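Local coordinates for adherence and virulence protein A (Streptococcus pneumoniae, PDB 6PON) that probably helps the pneumococcus adhere to host tissue by binding fibronectin, at residues E92-N96 / D97-E101; C233-T237 / S238-V242. All coordinates share one frame; numbering follows the deposited sequence.

Contact 1: E92-N96 / D97-E101; sequences EQVEN and DRIVE
E92 and E101 are joined through their backbones by a pair of hydrogen bonds, E101 N to E92 O at 2.8 Å and, less straight, E92 N to E101 O at 2.9 Å. Further along, V94 N gives its hydrogen to I99 O at 3.1 Å, and D97 N reaches back to V94 O at 3.0 Å. The one bond across the pair made by a side chain comes from Q93. With CG anti to the backbone N (chi1 180°) and the chain extended beyond it, the Q93 amide runs alongside the turn until NE2 donates to D97 O at 3.0 Å, almost straight at 172°. That oxygen lies in the plane of the Q93 amide, while NE2 sits tilted from the D97 carbonyl plane; NE2 also hydrogen-bonds to G5 O, so the amide is gripped from two residues.

This is the tip of the antiparallel hairpin of strands 87-93 and 99-107, closed by a type II' turn from V94 to D97. Just past it R98 is the centre of an inverse gamma turn, and its N meets D97 OD1 at 2.7 Å. N96 ND2 hydrogen-bonds to Q200 O, and E95 OE2 takes a hydrogen bond from N172.

On the face opposite Q93 and V100, V94 CG2 packs on I99 CG2 at 3.9 Å, the two side chains crossing obliquely, and also touches the E101 carboxylate. Q93 and V100 pack against L8 of helix 5-19.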
loop_
_atom_site.group_PDB
_atom_site.type_symbol
_atom_site.label_atom_id
_atom_site.label_comp_id
_atom_site.label_asym_id
_atom_site.label_seq_id
_atom_site.Cartn_x
_atom_site.Cartn_y
_atom_site.Cartn_z
ATOM N N GLU B 92 -4.349 32.658 -3.658
ATOM C CA GLU B 92 -5.091 31.407 -3.639
ATOM C C GLU B 92 -4.893 30.652 -4.941
ATOM O O GLU B 92 -5.026 31.227 -6.029
ATOM C CB GLU B 92 -6.597 31.648 -3.403
ATOM C CG GLU B 92 -6.958 32.423 -2.123
ATOM C CD GLU B 92 -6.567 31.690 -0.843
ATOM O OE1 GLU B 92 -6.275 30.473 -0.908
ATOM O OE2 GLU B 92 -6.534 32.330 0.231
ATOM N N GLN B 93 -4.584 29.364 -4.818
ATOM C CA GLN B 93 -4.680 28.447 -5.942
ATOM C C GLN B 93 -6.134 28.029 -6.126
ATOM O O GLN B 93 -6.854 27.799 -5.150
ATOM C CB GLN B 93 -3.802 27.219 -5.692
ATOM C CG GLN B 93 -3.814 26.183 -6.785
ATOM C CD GLN B 93 -2.935 25.001 -6.449
ATOM O OE1 GLN B 93 -2.517 24.825 -5.298
ATOM N NE2 GLN B 93 -2.630 24.191 -7.455
ATOM N N VAL B 94 -6.572 27.935 -7.378
ATOM C CA VAL B 94 -7.879 27.353 -7.669
ATOM C C VAL B 94 -7.735 25.838 -7.631
ATOM O O VAL B 94 -7.119 25.247 -8.521
ATOM C CB VAL B 94 -8.424 27.808 -9.026
ATOM C CG1 VAL B 94 -9.819 27.235 -9.222
ATOM C CG2 VAL B 94 -8.437 29.318 -9.126
ATOM N N GLU B 95 -8.299 25.208 -6.607
ATOM C CA GLU B 95 -8.326 23.740 -6.512
ATOM C C GLU B 95 -6.879 23.247 -6.585
ATOM O O GLU B 95 -6.024 23.767 -5.849
ATOM C CB GLU B 95 -9.268 23.196 -7.585
ATOM C CG GLU B 95 -10.736 23.209 -7.206
ATOM C CD GLU B 95 -11.013 22.555 -5.835
ATOM O OE1 GLU B 95 -11.515 23.264 -4.927
ATOM O OE2 GLU B 95 -10.736 21.343 -5.662
ATOM N N ASN B 96 -6.555 22.278 -7.444
ATOM C CA ASN B 96 -5.175 21.894 -7.710
ATOM C C ASN B 96 -4.819 22.158 -9.165
ATOM O O ASN B 96 -3.930 21.516 -9.720
ATOM C CB ASN B 96 -4.915 20.429 -7.364
ATOM C CG ASN B 96 -3.435 20.138 -7.116
ATOM O OD1 ASN B 96 -2.784 20.824 -6.331
ATOM N ND2 ASN B 96 -2.903 19.113 -7.790
ATOM N N ASP B 97 -5.512 23.105 -9.791
ATOM C CA ASP B 97 -5.218 23.463 -11.167
ATOM C C ASP B 97 -4.079 24.484 -11.196
ATOM O O ASP B 97 -3.636 24.981 -10.160
ATOM C CB ASP B 97 -6.473 24.011 -11.840
ATOM C CG ASP B 97 -6.448 23.864 -13.356
ATOM O OD1 ASP B 97 -5.378 23.576 -13.950
ATOM O OD2 ASP B 97 -7.524 24.060 -13.959
ATOM N N ARG B 98 -3.593 24.783 -12.399
ATOM C CA ARG B 98 -2.482 25.719 -12.585
ATOM C C ARG B 98 -3.000 27.149 -12.773
ATOM O O ARG B 98 -2.797 27.792 -13.802
ATOM C CB ARG B 98 -1.612 25.280 -13.760
ATOM C CG ARG B 98 -0.789 23.976 -13.519
ATOM C CD ARG B 98 -0.367 23.328 -14.840
ATOM N NE ARG B 98 -1.572 23.199 -15.648
ATOM C CZ ARG B 98 -1.602 23.118 -16.973
ATOM N NH1 ARG B 98 -0.475 23.164 -17.678
ATOM N NH2 ARG B 98 -2.773 23.038 -17.593
ATOM N N ILE B 99 -3.678 27.643 -11.736
ATOM C CA ILE B 99 -4.270 28.978 -11.724
ATOM C C ILE B 99 -4.085 29.584 -10.344
ATOM O O ILE B 99 -4.439 28.956 -9.338
ATOM C CB ILE B 99 -5.773 28.959 -12.058
ATOM C CG1 ILE B 99 -6.035 28.111 -13.290
ATOM C CG2 ILE B 99 -6.294 30.397 -12.236
ATOM C CD1 ILE B 99 -7.448 28.113 -13.710
ATOM N N VAL B 100 -3.591 30.822 -10.295
ATOM C CA VAL B 100 -3.446 31.550 -9.039
ATOM C C VAL B 100 -4.212 32.857 -9.111
ATOM O O VAL B 100 -4.152 33.578 -10.115
ATOM C CB VAL B 100 -1.975 31.827 -8.683
ATOM C CG1 VAL B 100 -1.909 32.640 -7.414
ATOM C CG2 VAL B 100 -1.228 30.515 -8.527
ATOM N N GLU B 101 -4.913 33.167 -8.022
ATOM C CA GLU B 101 -5.687 34.386 -7.890
ATOM C C GLU B 101 -5.165 35.179 -6.701
ATOM O O GLU B 101 -5.015 34.641 -5.596
ATOM C CB GLU B 101 -7.175 34.086 -7.734
ATOM C CG GLU B 101 -7.765 33.452 -8.992
ATOM C CD GLU B 101 -9.252 33.221 -8.899
ATOM O OE1 GLU B 101 -9.798 33.272 -7.783
ATOM O OE2 GLU B 101 -9.876 33.000 -9.952
#

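Contact 2: C233-T237 / S238-V242; sequences CLTET and SFSPV
C233 and S240 hold the close-knit end of this contact: S240 N donates to C233 O at 2.9 Å, nearly along the carbonyl axis, and C233 N returns a straight but longer bond to S240 O at 3.2 Å. The S240 hydroxyl, placed by chi1 57° between its own backbone N and carbonyl carbon, turns on down the chain and donates to V242 O at 2.5 Å. It also accepts a hydrogen from a water that donates a second one to L234 O, so the water bridges the two strands. T235 CG2 lies near S240 OG at 4.0 Å.

The two short strands, 233-235 and 239-240, form an antiparallel hairpin, to which 247-248 adds a third strand beside 233-235. L234 and F239 make its non-hydrogen-bonded pair, and their side chains go to the face covered by helix 255-263. There the F239 ring meets Y262 edge-to-face, and it forms another edge-to-face pair with F7 of the second subunit. S238 OG stands 3.8 Å above one face of the same F239 ring, offset toward its rim.

Toward the turn the grip slackens. T235 N donates to S238 O at 3.0 Å, but from well above the carbonyl plane, and the bond from S238 N to T235 OG1 is weak, bent to 120°. A second water spans the mouth of the turn, donating to T235 O and S238 O. E236 and T237 are exposed, with T237 O hydrogen-bonded to the hydroxyl of Y262.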
loop_
_atom_site.group_PDB
_atom_site.type_symbol
_atom_site.label_atom_id
_atom_site.label_comp_id
_atom_site.label_asym_id
_atom_site.label_seq_id
_atom_site.Cartn_x
_atom_site.Cartn_y
_atom_site.Cartn_z
ATOM N N CYS B 233 -5.904 -14.096 16.760
ATOM C CA CYS B 233 -7.210 -13.503 17.025
ATOM C C CYS B 233 -8.306 -14.380 16.438
ATOM O O CYS B 233 -8.099 -15.080 15.444
ATOM C CB CYS B 233 -7.370 -12.095 16.421
ATOM S SG CYS B 233 -6.025 -10.961 16.738
ATOM N N LEU B 234 -9.481 -14.310 17.049
ATOM C CA LEU B 234 -10.686 -14.823 16.418
ATOM C C LEU B 234 -11.195 -13.855 15.350
ATOM O O LEU B 234 -10.812 -12.684 15.297
ATOM C CB LEU B 234 -11.774 -15.054 17.459
ATOM C CG LEU B 234 -11.465 -16.154 18.474
ATOM C CD1 LEU B 234 -12.190 -15.857 19.744
ATOM C CD2 LEU B 234 -11.865 -17.542 17.964
ATOM N N THR B 235 -12.060 -14.364 14.481
ATOM C CA THR B 235 -12.863 -13.521 13.603
ATOM C C THR B 235 -14.333 -13.845 13.861
ATOM O O THR B 235 -14.666 -14.643 14.749
ATOM C CB THR B 235 -12.497 -13.716 12.123
ATOM O OG1 THR B 235 -12.939 -15.004 11.686
ATOM C CG2 THR B 235 -10.999 -13.625 11.896
ATOM N N GLU B 236 -15.208 -13.242 13.051
ATOM C CA GLU B 236 -16.646 -13.455 13.198
ATOM C C GLU B 236 -17.004 -14.932 13.098
ATOM O O GLU B 236 -17.784 -15.447 13.907
ATOM C CB GLU B 236 -17.420 -12.658 12.146
ATOM C CG GLU B 236 -17.030 -11.199 11.993
ATOM C CD GLU B 236 -17.421 -10.334 13.179
ATOM O OE1 GLU B 236 -18.363 -9.520 13.063
ATOM O OE2 GLU B 236 -16.784 -10.447 14.246
ATOM N N THR B 237 -16.434 -15.635 12.116
ATOM C CA THR B 237 -16.761 -17.033 11.859
ATOM C C THR B 237 -15.549 -17.959 11.941
ATOM O O THR B 237 -15.671 -19.165 11.665
ATOM C CB THR B 237 -17.400 -17.162 10.472
ATOM O OG1 THR B 237 -16.420 -16.816 9.484
ATOM C CG2 THR B 237 -18.593 -16.195 10.325
ATOM N N SER B 238 -14.379 -17.436 12.289
ATOM C CA SER B 238 -13.169 -18.232 12.149
ATOM C C SER B 238 -12.040 -17.683 13.011
ATOM O O SER B 238 -12.244 -17.325 14.176
ATOM C CB SER B 238 -12.749 -18.276 10.677
ATOM O OG SER B 238 -11.780 -19.282 10.448
ATOM N N PHE B 239 -10.843 -17.598 12.443
ATOM C CA PHE B 239 -9.697 -17.206 13.243
ATOM C C PHE B 239 -8.545 -16.910 12.308
ATOM O O PHE B 239 -8.504 -17.387 11.173
ATOM C CB PHE B 239 -9.316 -18.304 14.235
ATOM C CG PHE B 239 -9.167 -19.646 13.593
ATOM C CD1 PHE B 239 -7.988 -19.989 12.943
ATOM C CD2 PHE B 239 -10.202 -20.558 13.624
ATOM C CE1 PHE B 239 -7.847 -21.221 12.339
ATOM C CE2 PHE B 239 -10.070 -21.793 13.012
ATOM C CZ PHE B 239 -8.896 -22.119 12.366
ATOM N N SER B 240 -7.590 -16.151 12.807
ATOM C CA SER B 240 -6.508 -15.680 11.972
ATOM C C SER B 240 -5.240 -15.664 12.804
ATOM O O SER B 240 -5.304 -15.630 14.038
ATOM C CB SER B 240 -6.819 -14.287 11.397
ATOM O OG SER B 240 -7.076 -13.311 12.398
ATOM N N PRO B 241 -4.073 -15.726 12.158
ATOM C CA PRO B 241 -2.801 -15.731 12.892
ATOM C C PRO B 241 -2.259 -14.341 13.124
ATOM O O PRO B 241 -1.286 -14.181 13.868
ATOM C CB PRO B 241 -1.882 -16.506 11.958
ATOM C CG PRO B 241 -2.365 -16.058 10.575
ATOM C CD PRO B 241 -3.867 -15.851 10.701
ATOM N N VAL B 242 -2.823 -13.366 12.425
ATOM C CA VAL B 242 -2.674 -11.941 12.693
ATOM C C VAL B 242 -4.064 -11.340 12.588
ATOM O O VAL B 242 -4.985 -11.975 12.054
ATOM C CB VAL B 242 -1.701 -11.260 11.698
ATOM C CG1 VAL B 242 -0.327 -11.914 11.735
ATOM C CG2 VAL B 242 -2.250 -11.276 10.276
HETATM O O HOH W 1 -8.942 -11.346 13.313
HETATM O O HOH W 2 -14.895 -17.423 15.533
#

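In the fold
Contact 1 and contact 2 are both hairpin closures between strands adjacent in sequence, but they belong to distant parts of an elongated chain: their centres are 48 Å apart and their nearest atoms about 35 Å. The centre of contact 1 lies about 6 Å from that of the chain, at one edge of the five-stranded antiparallel sheet; the centre of contact 2 is about 44 Å from it, in a small three-stranded sheet. Helices 178-187, 192-198 and 204-225 come between them in sequence. Their surroundings differ too: no other chain of the assembly touches contact 1, whereas contact 2 packs on the N-terminal region of the second subunit and so takes part in the dimer interface.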